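PDB 6ITW: type VI immunity protein Atu4351 from Agrobacterium fabrum, which probably acts as an antitoxin that neutralises a partner effector of the type VI secretion system and so protects the bacterium that makes it. Local coordinates for residues Y56-P62 with H85-A91; A146-K150 with G181-V185; A72-Q78 with R220-S224. All coordinates share one frame; numbering follows the deposited sequence.

Contact 1 of 3, residues Y56-P62 with H85-A91; sequences YFQFCNP and HALGFSA
Gln-58 and Phe-89 form the central hydrogen-bonded pair of an antiparallel ladder, strand 57-59 against strand 84-90, in the large mixed sheet; both strands fall in the GAD-like family region. Two backbone bonds join them, Phe-89 N to Gln-58 O at 2.9 Å and Gln-58 N to Phe-89 O at 3.1 Å, and Cys-60 N adds a nearly straight one (171°) to Leu-87 O. The pair's side chains share one face of the sheet, where packing is tight. Phe-89 CG stands between its backbone N and carbonyl carbon (chi1 39°), tipping the ring toward Gln-58 and Cys-60. Gln-58 CG sits over the ring face in a CH-pi contact, 4.0 Å from the Phe-89 centroid. The amide plane is turned 31° from the ring, with Gln-58 CD 3.3 Å from Phe-89 CE1. That amide is held from elsewhere, OE1 by Gly-168 N and NE2 by Gln-169 O. Cys-60 comes in obliquely from the same side of the ring plane as Gln-58, its CB 3.7 Å from Phe-89 CE2.

On the opposite face Phe-57 lays its ring beside the bare backbone of Gly-88, CZ 3.7 Å from CA, and brings CE2 over the centre of the Phe-59 ring. Gly-88 and Leu-87 together face Leu-96 as a classic beta bulge.

Backbone pairing is looser at the ends, though the residues there stay buried. Ala-91 N makes just a weak bond to Tyr-56 O. Pro-62 has no N-H to give to Ala-86 O, and a water bridges the two backbones instead, donating to Pro-62 O at 2.6 Å and accepting from Ala-86 N at 3.0 Å.

Contact 2 of 3, residues A146-K150 with G181-V185; sequences APDEK and GQLTV
An inverse gamma turn centred on Leu-183 meets the loop at Glu-149, a surface contact between two irregular segments of the Tdi1 C-terminal family region. Glu-149 grips the turn residue from both ends of its backbone. Its N donates to Leu-183 O at 2.8 Å, approaching with a C=O...N angle of 162°, while OE2 takes Leu-183 N in a weak bond of 3.3 Å. The side chain manages this second reach by leaving beside its own backbone N (chi1 -72°) and then running extended across the leucine, with CG 3.7 Å from Leu-183 CB. Asp-148 adds its CB, 3.2 Å from that same Leu-183 O, and Leu-183 CD2 rests against Pro-147 O at 3.6 Å.

The Asp-148 carboxylate looks elsewhere: OD1 accepts from Lys-152 N and OD2 forms a salt bridge with Arg-157. A water adds a link to 181-185, donating to Asp-148 OD2 and accepting from Val-185 N.

The contact thus pins the link between strands 169-173 and 188-192 to the loop that leads into helix 155-162, on which Val-185 packs through Arg-157 and Leu-158.

Contact 3 of 3, residues A72-Q78 with R220-S224; sequences ALGGDKQ and RTIGS
Asp-76 and Gly-223 face each other from two type II beta turns, their CA atoms 3.9 Å apart. One turn, Leu-73 to Asp-76, leads on from helix 66-73; the other, Thr-221 to Ser-224, from strand 218-221. Gly-75 and Gly-223 each occupy the positive-phi position of their turn, and Gly-223 CA lies 3.5 Å from Gly-74 O.

The aspartate carries the contact. With Asp-76 CG anti to the backbone N (chi1 -156°), the carboxylate swings over to the second turn. There Asp-76 OD1 accepts from Gly-223 N at 2.9 Å through its anti lone pair. Arg-220 comes from the opposite direction on an extended chain, and its guanidinium lies nearly coplanar with the carboxylate, 20° apart. Its NH2 meets the syn lone pair of Asp-76 OD2 at 3.0 Å; its NH1 completes the salt bridge to OD1, modelled so short that the exact length is doubtful. Arg-220 NH2 also donates to Gln-78 OE1 at 2.7 Å, in the plane of that carbonyl. Beside the carboxylate, Ile-222 CG2 touches Leu-73 CD2 at 3.8 Å and Ala-72 O at 3.4 Å.

OD2 of Asp-76 further accepts from Leu-79 N, so both oxygens of this buried carboxylate are multiply bonded; with the arginine in two-pronged contact, Asp-76 is probably ionised and fixed in rotation.

Overall arrangement
From the N terminus the chain passes several helices and strand 49-52 before strand 57-59; contact 1 closes when strand 84-90 returns beside it. The intervening loop carries helix 66-73 and residues 72-78, whose partners 220-224 arrive only near the C terminus, so contact 3 crosses contact 1. Contact 2 joins 146-150 to 181-185, in series after contact 1 and wholly within the long span that contact 3 closes. Contacts 1 and 3 both reach the large mixed sheet, the first between inner strands, the other at edge strand 218-221. Contact 2 ties loops of the Tdi1 C-terminal region, its centre about 22 Å from that of contact 1 and about 27 Å from that of contact 3.

Contact 1 of 3, residues Y56-P62 with H85-A91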
# COMPACT_ATOMS: atom_id res chain seq x y z
N TYR A 56 -2.42 -10.35 5.85
CA TYR A 56 -2.32 -9.03 6.44
C TYR A 56 -1.52 -8.08 5.56
O TYR A 56 -1.71 -6.85 5.61
CB TYR A 56 -1.69 -9.15 7.83
CG TYR A 56 -1.84 -7.97 8.74
CD1 TYR A 56 -2.95 -7.86 9.59
CD2 TYR A 56 -0.87 -6.97 8.78
CE1 TYR A 56 -3.09 -6.77 10.44
CE2 TYR A 56 -1.00 -5.89 9.62
CZ TYR A 56 -2.11 -5.79 10.45
OH TYR A 56 -2.24 -4.71 11.29
N PHE A 57 -0.60 -8.62 4.76
CA PHE A 57 0.14 -7.87 3.75
C PHE A 57 0.47 -8.84 2.62
O PHE A 57 0.67 -10.03 2.84
CB PHE A 57 1.42 -7.23 4.33
CG PHE A 57 2.21 -6.39 3.34
CD1 PHE A 57 1.93 -5.03 3.17
CD2 PHE A 57 3.24 -6.95 2.60
CE1 PHE A 57 2.67 -4.25 2.27
CE2 PHE A 57 3.97 -6.19 1.69
CZ PHE A 57 3.69 -4.84 1.52
N GLN A 58 0.49 -8.33 1.40
CA GLN A 58 0.90 -9.11 0.25
C GLN A 58 1.70 -8.21 -0.67
O GLN A 58 1.46 -7.00 -0.71
CB GLN A 58 -0.29 -9.70 -0.52
CG GLN A 58 -1.19 -8.67 -1.15
CD GLN A 58 -2.48 -9.27 -1.66
OE1 GLN A 58 -2.59 -9.60 -2.85
NE2 GLN A 58 -3.47 -9.43 -0.76
N PHE A 59 2.67 -8.79 -1.37
CA PHE A 59 3.45 -8.03 -2.34
C PHE A 59 2.78 -8.15 -3.70
O PHE A 59 2.07 -9.12 -3.98
CB PHE A 59 4.88 -8.55 -2.44
CG PHE A 59 5.70 -8.32 -1.22
CD1 PHE A 59 5.71 -9.26 -0.18
CD2 PHE A 59 6.47 -7.16 -1.09
CE1 PHE A 59 6.48 -9.05 0.98
CE2 PHE A 59 7.23 -6.95 0.06
CZ PHE A 59 7.24 -7.90 1.09
N CYS A 60 3.01 -7.14 -4.53
CA CYS A 60 2.39 -7.09 -5.85
C CYS A 60 3.41 -6.62 -6.87
O CYS A 60 4.39 -5.95 -6.54
CB CYS A 60 1.16 -6.15 -5.86
SG CYS A 60 1.52 -4.38 -5.57
N ASN A 61 3.16 -6.98 -8.12
CA ASN A 61 3.97 -6.50 -9.23
C ASN A 61 3.59 -5.06 -9.56
O ASN A 61 2.46 -4.81 -9.98
CB ASN A 61 3.77 -7.42 -10.44
CG ASN A 61 4.75 -7.13 -11.56
OD1 ASN A 61 5.07 -5.96 -11.85
ND2 ASN A 61 5.24 -8.19 -12.20
N PRO A 62 4.51 -4.09 -9.38
CA PRO A 62 4.15 -2.68 -9.66
C PRO A 62 3.60 -2.46 -11.04
O PRO A 62 2.75 -1.58 -11.25
CB PRO A 62 5.48 -1.92 -9.50
CG PRO A 62 6.43 -2.89 -8.89
CD PRO A 62 5.94 -4.26 -9.13
N HIS A 85 5.58 3.75 -7.41
CA HIS A 85 5.47 2.35 -7.79
C HIS A 85 4.86 1.56 -6.65
O HIS A 85 5.40 1.56 -5.53
CB HIS A 85 6.85 1.80 -8.18
CG HIS A 85 7.58 2.72 -9.10
ND1 HIS A 85 7.18 2.94 -10.40
CD2 HIS A 85 8.65 3.53 -8.89
CE1 HIS A 85 7.99 3.82 -10.96
NE2 HIS A 85 8.89 4.19 -10.07
N ALA A 86 3.76 0.87 -6.93
CA ALA A 86 3.05 0.07 -5.93
C ALA A 86 3.81 -1.23 -5.68
O ALA A 86 4.01 -2.03 -6.61
CB ALA A 86 1.62 -0.22 -6.39
N LEU A 87 4.22 -1.47 -4.43
CA LEU A 87 5.01 -2.64 -4.09
C LEU A 87 4.22 -3.73 -3.38
O LEU A 87 4.59 -4.91 -3.48
CB LEU A 87 6.20 -2.25 -3.21
CG LEU A 87 7.07 -1.11 -3.75
CD1 LEU A 87 8.19 -0.80 -2.77
CD2 LEU A 87 7.62 -1.44 -5.14
N GLY A 88 3.16 -3.37 -2.66
CA GLY A 88 2.35 -4.33 -1.93
C GLY A 88 1.20 -3.61 -1.26
O GLY A 88 1.12 -2.37 -1.30
N PHE A 89 0.31 -4.38 -0.64
CA PHE A 89 -0.78 -3.72 0.09
C PHE A 89 -1.29 -4.57 1.25
O PHE A 89 -1.27 -5.81 1.21
CB PHE A 89 -1.95 -3.35 -0.85
CG PHE A 89 -2.25 -4.39 -1.91
CD1 PHE A 89 -3.15 -5.42 -1.67
CD2 PHE A 89 -1.67 -4.29 -3.18
CE1 PHE A 89 -3.47 -6.34 -2.66
CE2 PHE A 89 -1.98 -5.21 -4.18
CZ PHE A 89 -2.87 -6.24 -3.92
N SER A 90 -1.76 -3.88 2.28
CA SER A 90 -2.48 -4.50 3.38
C SER A 90 -3.69 -5.29 2.89
O SER A 90 -4.05 -5.25 1.70
CB SER A 90 -2.95 -3.45 4.38
OG SER A 90 -4.15 -2.83 3.91
N ALA A 91 -4.35 -5.97 3.83
CA ALA A 91 -5.55 -6.73 3.55
C ALA A 91 -6.74 -5.86 3.15
O ALA A 91 -7.73 -6.38 2.62
CB ALA A 91 -5.90 -7.56 4.78
O HOH W 1 -2.82 -8.36 1.72
O HOH W 2 2.90 0.63 -9.81

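Contact 2 of 3, residues A146-K150 with G181-V185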
# COMPACT_ATOMS: atom_id res chain seq x y z
N ALA A 146 -7.66 -2.31 10.03
CA ALA A 146 -8.66 -1.30 9.68
C ALA A 146 -9.76 -1.36 10.72
O ALA A 146 -10.42 -2.41 10.87
CB ALA A 146 -9.21 -1.52 8.27
N PRO A 147 -9.97 -0.29 11.49
CA PRO A 147 -11.02 -0.30 12.51
C PRO A 147 -12.41 -0.20 11.88
O PRO A 147 -12.60 0.45 10.84
CB PRO A 147 -10.71 0.94 13.35
CG PRO A 147 -10.00 1.87 12.37
CD PRO A 147 -9.20 0.96 11.47
N ASP A 148 -13.38 -0.85 12.52
CA ASP A 148 -14.77 -0.65 12.14
C ASP A 148 -15.30 0.66 12.76
O ASP A 148 -14.56 1.47 13.33
CB ASP A 148 -15.60 -1.86 12.56
CG ASP A 148 -15.62 -2.09 14.08
OD1 ASP A 148 -15.23 -1.19 14.88
OD2 ASP A 148 -16.01 -3.19 14.47
N GLU A 149 -16.62 0.87 12.65
CA GLU A 149 -17.23 2.11 13.14
C GLU A 149 -17.11 2.26 14.65
O GLU A 149 -17.08 3.39 15.14
CB GLU A 149 -18.70 2.16 12.75
CG GLU A 149 -18.88 2.41 11.29
CD GLU A 149 -20.32 2.59 10.91
OE1 GLU A 149 -21.21 2.40 11.78
OE2 GLU A 149 -20.55 2.93 9.72
N LYS A 150 -17.04 1.15 15.38
CA LYS A 150 -16.83 1.20 16.83
C LYS A 150 -15.35 1.21 17.22
O LYS A 150 -15.02 0.95 18.38
CB LYS A 150 -17.55 0.03 17.50
CG LYS A 150 -19.06 -0.06 17.18
CD LYS A 150 -19.72 -1.24 17.89
CE LYS A 150 -21.24 -1.23 17.71
NZ LYS A 150 -21.92 -2.33 18.48
N GLY A 181 -23.11 2.92 3.34
CA GLY A 181 -22.66 1.63 3.81
C GLY A 181 -22.01 1.72 5.17
O GLY A 181 -21.54 2.77 5.60
N GLN A 182 -21.97 0.58 5.86
CA GLN A 182 -21.36 0.50 7.18
C GLN A 182 -19.93 0.00 7.08
O GLN A 182 -19.64 -0.94 6.35
CB GLN A 182 -22.14 -0.45 8.10
CG GLN A 182 -23.52 0.04 8.47
CD GLN A 182 -24.21 -0.95 9.36
OE1 GLN A 182 -24.74 -1.96 8.89
NE2 GLN A 182 -24.20 -0.69 10.67
N LEU A 183 -19.05 0.65 7.84
CA LEU A 183 -17.71 0.13 8.09
C LEU A 183 -17.83 -0.86 9.25
O LEU A 183 -17.55 -0.55 10.41
CB LEU A 183 -16.77 1.28 8.41
CG LEU A 183 -15.32 1.18 7.96
CD1 LEU A 183 -15.27 1.15 6.44
CD2 LEU A 183 -14.54 2.35 8.54
N THR A 184 -18.32 -2.06 8.93
CA THR A 184 -18.42 -3.18 9.86
C THR A 184 -18.06 -4.47 9.12
O THR A 184 -18.15 -4.54 7.89
CB THR A 184 -19.83 -3.33 10.48
OG1 THR A 184 -20.80 -3.47 9.43
CG2 THR A 184 -20.19 -2.12 11.32
N VAL A 185 -17.66 -5.49 9.89
CA VAL A 185 -17.26 -6.77 9.30
C VAL A 185 -18.36 -7.36 8.44
O VAL A 185 -18.09 -7.98 7.41
CB VAL A 185 -16.80 -7.77 10.39
CG1 VAL A 185 -15.67 -7.17 11.21
CG2 VAL A 185 -17.96 -8.17 11.28
O HOH W 3 -17.68 -4.56 12.68

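Contact 3 of 3, residues A72-Q78 with R220-S224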
# COMPACT_ATOMS: atom_id res chain seq x y z
N ALA A 72 -5.02 7.30 -8.59
CA ALA A 72 -5.08 7.92 -7.27
C ALA A 72 -4.26 9.20 -7.22
O ALA A 72 -4.63 10.16 -6.54
CB ALA A 72 -4.61 6.93 -6.20
N LEU A 73 -3.13 9.22 -7.92
CA LEU A 73 -2.20 10.32 -7.86
C LEU A 73 -2.25 11.19 -9.11
O LEU A 73 -1.41 12.08 -9.27
CB LEU A 73 -0.78 9.80 -7.64
CG LEU A 73 -0.54 8.98 -6.38
CD1 LEU A 73 0.96 8.71 -6.24
CD2 LEU A 73 -1.08 9.69 -5.15
N GLY A 74 -3.21 10.94 -9.99
CA GLY A 74 -3.39 11.69 -11.22
C GLY A 74 -3.19 13.18 -11.06
O GLY A 74 -3.92 13.85 -10.34
N GLY A 75 -2.16 13.70 -11.73
CA GLY A 75 -1.93 15.12 -11.81
C GLY A 75 -1.25 15.75 -10.62
O GLY A 75 -1.22 16.98 -10.53
N ASP A 76 -0.72 14.96 -9.69
CA ASP A 76 -0.02 15.57 -8.57
C ASP A 76 1.38 16.01 -8.98
O ASP A 76 2.07 15.32 -9.74
CB ASP A 76 0.06 14.60 -7.39
CG ASP A 76 0.24 15.33 -6.08
OD1 ASP A 76 -0.80 15.75 -5.51
OD2 ASP A 76 1.40 15.52 -5.65
N LYS A 77 1.82 17.15 -8.45
CA LYS A 77 3.12 17.70 -8.82
C LYS A 77 4.25 17.06 -8.02
O LYS A 77 5.32 16.78 -8.57
CB LYS A 77 3.14 19.21 -8.62
CG LYS A 77 1.95 19.95 -9.22
CD LYS A 77 1.82 19.75 -10.74
CE LYS A 77 0.65 20.57 -11.29
NZ LYS A 77 0.34 20.27 -12.71
N GLN A 78 4.04 16.84 -6.73
CA GLN A 78 5.08 16.28 -5.87
C GLN A 78 5.14 14.76 -5.90
O GLN A 78 6.24 14.19 -5.94
CB GLN A 78 4.85 16.76 -4.44
CG GLN A 78 4.75 18.25 -4.32
CD GLN A 78 4.72 18.69 -2.89
OE1 GLN A 78 3.80 18.35 -2.14
NE2 GLN A 78 5.75 19.43 -2.48
N ARG A 220 -3.36 18.95 1.71
CA ARG A 220 -4.00 19.35 0.46
C ARG A 220 -4.69 18.14 -0.16
O ARG A 220 -4.61 17.02 0.34
CB ARG A 220 -3.00 19.96 -0.53
CG ARG A 220 -1.85 19.02 -0.91
CD ARG A 220 -0.95 19.62 -1.97
NE ARG A 220 0.27 18.83 -2.19
CZ ARG A 220 0.41 17.90 -3.14
NH1 ARG A 220 -0.59 17.64 -3.98
NH2 ARG A 220 1.56 17.24 -3.25
N THR A 221 -5.36 18.40 -1.28
CA THR A 221 -5.96 17.37 -2.10
C THR A 221 -4.98 16.90 -3.17
O THR A 221 -4.36 17.73 -3.84
CB THR A 221 -7.23 17.91 -2.76
OG1 THR A 221 -8.18 18.17 -1.73
CG2 THR A 221 -7.79 16.88 -3.72
N ILE A 222 -4.84 15.58 -3.32
CA ILE A 222 -3.95 15.04 -4.33
C ILE A 222 -4.44 15.49 -5.70
O ILE A 222 -5.66 15.56 -5.95
CB ILE A 222 -3.87 13.50 -4.25
CG1 ILE A 222 -3.24 13.06 -2.92
CG2 ILE A 222 -3.07 12.92 -5.43
CD1 ILE A 222 -1.81 13.50 -2.74
N GLY A 223 -3.50 15.84 -6.58
CA GLY A 223 -3.79 16.38 -7.89
C GLY A 223 -4.12 17.86 -7.91
O GLY A 223 -4.37 18.42 -8.99
N SER A 224 -4.14 18.52 -6.75
CA SER A 224 -4.43 19.94 -6.64
C SER A 224 -3.32 20.62 -5.85
O SER A 224 -2.44 19.98 -5.27
CB SER A 224 -5.78 20.21 -5.94
OG SER A 224 -6.86 19.61 -6.63